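Local coordinates for C alpha-dehydrogenase (Sphingobium sp. SYK-6, PDB 4YAG), which acts as a short-chain dehydrogenase of the lignin beta-aryl ether cleavage pathway and binds NADH in a Rossmann-type fold, at residues L42-Q47 with K192-E197; W108-A113 with E204-G209. All coordinates share one frame; numbering follows the deposited sequence.

Contact 1 of 2, residues L42-Q47 with K192-E197; sequences LDEARQ and KSRIHE. With NAI (1,4-dihydronicotinamide adenine dinucleotide), chain C.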
loop_
_atom_site.group_PDB
_atom_site.type_symbol
_atom_site.label_atom_id
_atom_site.label_comp_id
_atom_site.label_asym_id
_atom_site.label_seq_id
_atom_site.Cartn_x
_atom_site.Cartn_y
_atom_site.Cartn_z
ATOM N N LEU A 42 -15.671 -23.515 3.244
ATOM C CA LEU A 42 -16.860 -23.407 2.387
ATOM C C LEU A 42 -17.866 -24.498 2.734
ATOM O O LEU A 42 -19.074 -24.230 2.776
ATOM C CB LEU A 42 -16.498 -23.506 0.906
ATOM C CG LEU A 42 -15.719 -22.311 0.349
ATOM C CD1 LEU A 42 -15.167 -22.603 -1.028
ATOM C CD2 LEU A 42 -16.573 -21.070 0.286
ATOM N N ASP A 43 -17.391 -25.718 2.961
ATOM C CA ASP A 43 -18.297 -26.821 3.279
ATOM C C ASP A 43 -19.020 -26.583 4.611
ATOM O O ASP A 43 -20.224 -26.865 4.750
ATOM C CB ASP A 43 -17.544 -28.149 3.325
ATOM C CG ASP A 43 -17.034 -28.595 1.961
ATOM O OD1 ASP A 43 -17.501 -28.069 0.923
ATOM O OD2 ASP A 43 -16.166 -29.494 1.943
ATOM N N GLU A 44 -18.292 -26.053 5.586
ATOM C CA GLU A 44 -18.865 -25.753 6.892
ATOM C C GLU A 44 -19.908 -24.655 6.785
ATOM O O GLU A 44 -20.938 -24.730 7.456
ATOM C CB GLU A 44 -17.770 -25.312 7.867
ATOM C CG GLU A 44 -16.837 -26.427 8.283
ATOM C CD GLU A 44 -15.549 -25.916 8.894
ATOM O OE1 GLU A 44 -15.401 -24.685 9.061
ATOM O OE2 GLU A 44 -14.673 -26.749 9.188
ATOM N N ALA A 45 -19.626 -23.631 5.985
ATOM C CA ALA A 45 -20.574 -22.544 5.787
ATOM C C ALA A 45 -21.824 -23.068 5.093
ATOM O O ALA A 45 -22.938 -22.678 5.432
ATOM C CB ALA A 45 -19.943 -21.440 4.972
ATOM N N ARG A 46 -21.632 -23.947 4.114
ATOM C CA ARG A 46 -22.744 -24.554 3.393
ATOM C C ARG A 46 -23.643 -25.292 4.370
ATOM O O ARG A 46 -24.867 -25.145 4.364
ATOM C CB ARG A 46 -22.200 -25.532 2.353
ATOM C CG ARG A 46 -23.227 -26.157 1.441
ATOM C CD ARG A 46 -22.530 -26.996 0.356
ATOM N NE ARG A 46 -21.695 -26.172 -0.523
ATOM C CZ ARG A 46 -20.367 -26.244 -0.611
ATOM N NH1 ARG A 46 -19.661 -27.115 0.103
ATOM N NH2 ARG A 46 -19.742 -25.433 -1.447
ATOM N N GLN A 47 -23.030 -26.100 5.215
ATOM C CA GLN A 47 -23.782 -26.884 6.181
ATOM C C GLN A 47 -24.538 -25.982 7.174
ATOM O O GLN A 47 -25.682 -26.276 7.558
ATOM C CB GLN A 47 -22.861 -27.870 6.912
ATOM C CG GLN A 47 -23.593 -28.644 7.995
ATOM C CD GLN A 47 -22.663 -29.396 8.924
ATOM O OE1 GLN A 47 -21.734 -30.070 8.481
ATOM N NE2 GLN A 47 -22.905 -29.279 10.226
ATOM N N LYS A 192 -13.209 -12.356 16.955
ATOM C CA LYS A 192 -13.092 -13.817 16.940
ATOM C C LYS A 192 -13.139 -14.328 15.508
ATOM O O LYS A 192 -14.071 -14.046 14.770
ATOM C CB LYS A 192 -14.225 -14.471 17.726
ATOM C CG LYS A 192 -14.228 -14.170 19.198
ATOM C CD LYS A 192 -15.346 -14.941 19.900
ATOM C CE LYS A 192 -15.436 -14.589 21.373
ATOM N NZ LYS A 192 -16.671 -15.137 21.995
ATOM N N SER A 193 -12.134 -15.094 15.119
ATOM C CA SER A 193 -12.043 -15.590 13.756
ATOM C C SER A 193 -11.055 -16.739 13.684
ATOM O O SER A 193 -10.571 -17.209 14.711
ATOM C CB SER A 193 -11.623 -14.485 12.797
ATOM O OG SER A 193 -10.213 -14.268 12.856
ATOM N N ARG A 194 -10.741 -17.168 12.466
ATOM C CA ARG A 194 -9.775 -18.238 12.270
ATOM C C ARG A 194 -8.524 -17.759 11.532
ATOM O O ARG A 194 -7.841 -18.556 10.884
ATOM C CB ARG A 194 -10.432 -19.414 11.543
ATOM C CG ARG A 194 -11.420 -20.125 12.439
ATOM C CD ARG A 194 -11.986 -21.404 11.826
ATOM N NE ARG A 194 -13.016 -21.103 10.838
ATOM C CZ ARG A 194 -13.758 -22.038 10.242
ATOM N NH1 ARG A 194 -13.537 -23.314 10.514
ATOM N NH2 ARG A 194 -14.689 -21.701 9.361
ATOM N N ILE A 195 -8.209 -16.469 11.659
ATOM C CA ILE A 195 -7.078 -15.890 10.952
ATOM C C ILE A 195 -5.759 -16.503 11.434
ATOM O O ILE A 195 -4.736 -16.428 10.748
ATOM C CB ILE A 195 -7.078 -14.351 11.019
ATOM C CG1 ILE A 195 -6.087 -13.805 9.992
ATOM C CG2 ILE A 195 -6.779 -13.853 12.434
ATOM C CD1 ILE A 195 -6.468 -12.476 9.419
ATOM N N HIS A 196 -5.790 -17.147 12.592
ATOM C CA HIS A 196 -4.611 -17.850 13.075
ATOM C C HIS A 196 -4.270 -19.068 12.216
ATOM O O HIS A 196 -3.198 -19.658 12.371
ATOM C CB HIS A 196 -4.791 -18.271 14.529
ATOM C CG HIS A 196 -5.952 -19.177 14.753
ATOM N ND1 HIS A 196 -7.249 -18.718 14.835
ATOM C CD2 HIS A 196 -6.014 -20.519 14.929
ATOM C CE1 HIS A 196 -8.062 -19.740 15.037
ATOM N NE2 HIS A 196 -7.339 -20.844 15.098
ATOM N N GLU A 197 -5.164 -19.436 11.302
ATOM C CA GLU A 197 -4.883 -20.523 10.364
ATOM C C GLU A 197 -4.239 -19.981 9.082
ATOM O O GLU A 197 -4.189 -20.677 8.079
ATOM C CB GLU A 197 -6.171 -21.293 9.998
ATOM C CG GLU A 197 -6.931 -21.870 11.169
ATOM C CD GLU A 197 -8.219 -22.597 10.769
ATOM O OE1 GLU A 197 -8.688 -22.435 9.621
ATOM O OE2 GLU A 197 -8.772 -23.313 11.620
HETATM P PA NAI C . -10.585 -15.749 8.897
HETATM O O1A NAI C . -9.336 -16.509 8.548
HETATM O O2A NAI C . -11.503 -16.373 9.929
HETATM O O5B NAI C . -11.421 -15.449 7.600
HETATM C C5B NAI C . -10.760 -15.145 6.406
HETATM C C4B NAI C . -11.190 -16.098 5.363
HETATM O O4B NAI C . -10.549 -15.605 4.142
HETATM C C3B NAI C . -10.806 -17.498 5.555
HETATM O O3B NAI C . -11.928 -18.395 5.428
HETATM C C2B NAI C . -9.777 -17.738 4.563
HETATM O O2B NAI C . -9.714 -19.097 4.105
HETATM C C1B NAI C . -10.055 -16.781 3.492
HETATM N N9A NAI C . -8.911 -16.470 2.676
HETATM C C8A NAI C . -7.609 -16.248 3.074
HETATM N N7A NAI C . -6.827 -16.043 2.005
HETATM C C5A NAI C . -7.600 -16.111 0.875
HETATM C C6A NAI C . -7.382 -15.991 -0.499
HETATM N N6A NAI C . -6.080 -15.803 -0.983
HETATM N N1A NAI C . -8.418 -16.118 -1.367
HETATM C C2A NAI C . -9.667 -16.363 -0.905
HETATM N N3A NAI C . -9.932 -16.491 0.403
HETATM C C4A NAI C . -8.930 -16.379 1.304
HETATM O O3 NAI C . -10.037 -14.366 9.447
HETATM P PN NAI C . -10.757 -12.935 9.629
HETATM O O1N NAI C . -12.277 -13.029 9.580
HETATM O O2N NAI C . -10.215 -12.401 10.932
HETATM O O5D NAI C . -10.208 -12.089 8.378
HETATM C C5D NAI C . -11.062 -11.254 7.591
HETATM C C4D NAI C . -10.408 -9.939 7.366
HETATM O O4D NAI C . -10.428 -9.192 8.638
HETATM C C3D NAI C . -9.004 -10.015 6.951
HETATM O O3D NAI C . -8.789 -9.105 5.853
HETATM C C2D NAI C . -8.226 -9.608 8.118
HETATM O O2D NAI C . -6.971 -9.036 7.731
HETATM C C1D NAI C . -9.070 -8.627 8.775
HETATM N N1N NAI C . -8.889 -8.330 10.147
HETATM C C2N NAI C . -9.160 -9.217 11.162
HETATM C C3N NAI C . -8.984 -8.827 12.479
HETATM C C7N NAI C . -9.272 -9.768 13.599
HETATM O O7N NAI C . -8.985 -9.494 14.784
HETATM N N7N NAI C . -9.992 -10.996 13.271
HETATM C C4N NAI C . -8.547 -7.554 12.808
HETATM C C5N NAI C . -8.333 -6.657 11.778
HETATM C C6N NAI C . -8.513 -7.037 10.473
#

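Contact 2 of 2, residues W108-A113 with E204-G209; sequences WDYGLA and ERFRAG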
loop_
_atom_site.group_PDB
_atom_site.type_symbol
_atom_site.label_atom_id
_atom_site.label_comp_id
_atom_site.label_asym_id
_atom_site.label_seq_id
_atom_site.Cartn_x
_atom_site.Cartn_y
_atom_site.Cartn_z
ATOM N N TRP A 108 6.760 -10.720 1.488
ATOM C CA TRP A 108 6.229 -9.445 0.996
ATOM C C TRP A 108 5.222 -9.658 -0.126
ATOM O O TRP A 108 4.134 -9.101 -0.111
ATOM C CB TRP A 108 7.365 -8.558 0.485
ATOM C CG TRP A 108 7.970 -7.714 1.575
ATOM C CD1 TRP A 108 9.190 -7.866 2.153
ATOM C CD2 TRP A 108 7.354 -6.599 2.213
ATOM N NE1 TRP A 108 9.374 -6.896 3.117
ATOM C CE2 TRP A 108 8.256 -6.109 3.168
ATOM C CE3 TRP A 108 6.128 -5.957 2.056
ATOM C CZ2 TRP A 108 7.952 -5.017 3.977
ATOM C CZ3 TRP A 108 5.832 -4.890 2.854
ATOM C CH2 TRP A 108 6.739 -4.427 3.798
ATOM N N ASP A 109 5.590 -10.489 -1.087
ATOM C CA ASP A 109 4.722 -10.727 -2.224
ATOM C C ASP A 109 3.406 -11.364 -1.796
ATOM O O ASP A 109 2.354 -10.982 -2.274
ATOM C CB ASP A 109 5.443 -11.564 -3.267
ATOM C CG ASP A 109 6.549 -10.789 -3.980
ATOM O OD1 ASP A 109 6.542 -9.539 -3.924
ATOM O OD2 ASP A 109 7.400 -11.435 -4.619
ATOM N N TYR A 110 3.484 -12.328 -0.893
ATOM C CA TYR A 110 2.284 -12.954 -0.329
ATOM C C TYR A 110 1.398 -11.954 0.382
ATOM O O TYR A 110 0.197 -11.846 0.124
ATOM C CB TYR A 110 2.748 -14.000 0.661
ATOM C CG TYR A 110 1.722 -14.581 1.623
ATOM C CD1 TYR A 110 0.479 -15.003 1.193
ATOM C CD2 TYR A 110 2.046 -14.753 2.959
ATOM C CE1 TYR A 110 -0.413 -15.557 2.078
ATOM C CE2 TYR A 110 1.168 -15.317 3.841
ATOM C CZ TYR A 110 -0.059 -15.721 3.401
ATOM O OH TYR A 110 -0.922 -16.309 4.305
ATOM N N GLY A 111 1.974 -11.198 1.305
ATOM C CA GLY A 111 1.168 -10.298 2.086
ATOM C C GLY A 111 0.517 -9.199 1.262
ATOM O O GLY A 111 -0.630 -8.789 1.524
ATOM N N LEU A 112 1.250 -8.687 0.278
ATOM C CA LEU A 112 0.687 -7.670 -0.594
ATOM C C LEU A 112 -0.334 -8.246 -1.564
ATOM O O LEU A 112 -1.361 -7.606 -1.860
ATOM C CB LEU A 112 1.778 -6.888 -1.323
ATOM C CG LEU A 112 2.622 -5.968 -0.434
ATOM C CD1 LEU A 112 3.854 -5.482 -1.205
ATOM C CD2 LEU A 112 1.820 -4.799 0.096
ATOM N N ALA A 113 -0.084 -9.467 -2.031
ATOM C CA ALA A 113 -0.999 -10.097 -2.992
ATOM C C ALA A 113 -2.353 -10.293 -2.368
ATOM O O ALA A 113 -3.348 -9.999 -2.992
ATOM C CB ALA A 113 -0.477 -11.428 -3.502
ATOM N N GLU A 204 -0.004 -21.804 -2.547
ATOM C CA GLU A 204 1.157 -22.658 -2.747
ATOM C C GLU A 204 2.377 -21.915 -3.290
ATOM O O GLU A 204 3.512 -22.170 -2.884
ATOM C CB GLU A 204 0.793 -23.819 -3.683
ATOM C CG GLU A 204 1.928 -24.824 -3.897
ATOM C CD GLU A 204 2.307 -25.560 -2.623
ATOM O OE1 GLU A 204 1.418 -25.774 -1.764
ATOM O OE2 GLU A 204 3.498 -25.919 -2.480
ATOM N N ARG A 205 2.153 -20.982 -4.203
ATOM C CA ARG A 205 3.271 -20.359 -4.898
ATOM C C ARG A 205 4.094 -19.453 -3.989
ATOM O O ARG A 205 5.219 -19.082 -4.343
ATOM C CB ARG A 205 2.786 -19.569 -6.108
ATOM C CG ARG A 205 1.980 -18.351 -5.770
ATOM C CD ARG A 205 1.366 -17.803 -7.040
ATOM N NE ARG A 205 0.729 -16.501 -6.882
ATOM C CZ ARG A 205 -0.479 -16.307 -6.350
ATOM N NH1 ARG A 205 -1.185 -17.336 -5.887
ATOM N NH2 ARG A 205 -0.989 -15.090 -6.295
ATOM N N PHE A 206 3.544 -19.085 -2.826
ATOM C CA PHE A 206 4.276 -18.231 -1.886
ATOM C C PHE A 206 4.981 -19.003 -0.757
ATOM O O PHE A 206 5.587 -18.386 0.127
ATOM C CB PHE A 206 3.338 -17.197 -1.259
ATOM C CG PHE A 206 2.749 -16.224 -2.245
ATOM C CD1 PHE A 206 3.559 -15.358 -2.951
ATOM C CD2 PHE A 206 1.379 -16.176 -2.459
ATOM C CE1 PHE A 206 3.036 -14.474 -3.838
ATOM C CE2 PHE A 206 0.847 -15.286 -3.355
ATOM C CZ PHE A 206 1.674 -14.435 -4.046
ATOM N N ARG A 207 4.898 -20.326 -0.765
ATOM C CA ARG A 207 5.435 -21.143 0.337
ATOM C C ARG A 207 6.938 -21.328 0.285
ATOM O O ARG A 207 7.639 -21.130 1.296
ATOM C CB ARG A 207 4.746 -22.518 0.374
ATOM C CG ARG A 207 3.296 -22.409 0.730
ATOM C CD ARG A 207 2.523 -23.725 0.724
ATOM N NE ARG A 207 1.186 -23.382 1.196
ATOM C CZ ARG A 207 0.553 -23.957 2.212
ATOM N NH1 ARG A 207 1.086 -24.994 2.854
ATOM N NH2 ARG A 207 -0.642 -23.501 2.565
ATOM N N ALA A 208 7.447 -21.717 -0.882
ATOM C CA ALA A 208 8.880 -21.982 -1.021
ATOM C C ALA A 208 9.659 -20.695 -0.834
ATOM O O ALA A 208 9.384 -19.705 -1.493
ATOM C CB ALA A 208 9.184 -22.575 -2.375
ATOM N N GLY A 209 10.626 -20.690 0.067
ATOM C CA GLY A 209 11.433 -19.493 0.239
ATOM C C GLY A 209 10.870 -18.482 1.208
ATOM O O GLY A 209 11.446 -17.413 1.382
#

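Contact 1 of 2, residues L42-Q47 with K192-E197
Arg194 reaches from the loop after strand 181-187 to Glu44 on helix 39-51 and grips it end-on. NH1 and NH2 of the arginine both converge on one carboxylate oxygen. The shorter arm, Arg194 NH1 to Glu44 OE1 at 2.7 Å, is fairly straight (157°) and uses the syn lone pair. The second, Arg194 NH2 to Glu44 OE1 at 3.1 Å, comes in almost in line with the C-O bond. Carboxylate and guanidinium are nearly coplanar, 20° apart. A bend at chi3 of Arg194 (-78°) turns the guanidinium edge to the acid, and its NE is held by Ser15.

The tight part lies at the base of the arginine, around the cofactor pyrophosphate. Arg194 N donates to O2A of NADH at 2.8 Å, and Ser193 OG donates to O2N at 2.7 Å. The same Ser193 OG accepts from Ile195 N at 3.2 Å, an ST turn that ties the hydroxyl to the loop, while Ile195 CD1 lies against the nicotinamide ribose. The outer part is loose: Glu44 is exposed, the backbones stay far apart, and just 71 Å² is buried. Cutting Arg194 back to an alanine takes away both N-H arms, which would probably leave the Glu44 carboxylate without its cationic mate and cost Ser15 its partner NE.

Arg194 also packs on His41, itself bonded to NADH. Elsewhere on the helix, Leu42 and Ala45 seat it on strand 31-36, with Leu42 also reaching strand 58-62, while the 192-197 loop runs on into helix 198-201.

Contact 2 of 2, residues W108-A113 with E204-G209
Phe206 lays one ring face over the backbone of helix 105-133 at Tyr110. The CH-pi contact is nearly central: Tyr110 CA stands 3.7 Å from the centroid of the Phe206 ring, only 7° off its normal. The opposite face is covered from its own loop by Arg205, whose CG sits over the ring centre, and the Arg205 guanidinium has Phe206 CE2 above its plane. The phenyl ring is thus sandwiched between helix and arginine.

Apolar contacts add to this. Tyr110 CB touches Phe206 CG at 3.7 Å. Ala113 CB, one turn on, meets Phe206 CZ at 3.7 Å. Asp109 CB approaches Phe206 CE1 at 3.8 Å. With its CG anti to the backbone N (chi1 166°), the Tyr110 ring swings off beside Phe206. The two aromatic planes meet obliquely at 37°, centroids 5.8 Å apart.

In this short-chain dehydrogenase fold, helix 105-133 belongs to the dimer interface, and the loop around 204-209 falls, along the chain, between strands 181-187 and 248-250, the region that commonly shapes the substrate side in this family.

Polar ties flank the aromatic patch. Asp109 forms a salt bridge with Arg68 of the second subunit. Arg205 pairs with Asp64, an NADH-binding residue, and with Ser66, while Gln106 at the start of the helix donates to the carbonyl oxygens of Arg205 and Ala208.

Overall arrangement
Contact 1 is a surface bridge of opposite charges, contact 2 a partly buried patch of aromatic and apolar packing. Their second segments, 192-197 and 204-209, both come from the region between strands 181-187 and 248-250 and are joined through helix 198-201. Their helical partners differ: 39-51 stands beside the adenosine end of the cofactor, whereas 105-133 lies at the subunit interface. Segment 192-197 of contact 1 bonds to NADH directly, while in contact 2 the Tyr110 side chain comes no nearer to it than about 6 Å. The contacts do not touch: their centres are 22 Å apart and their nearest atoms about 7 Å.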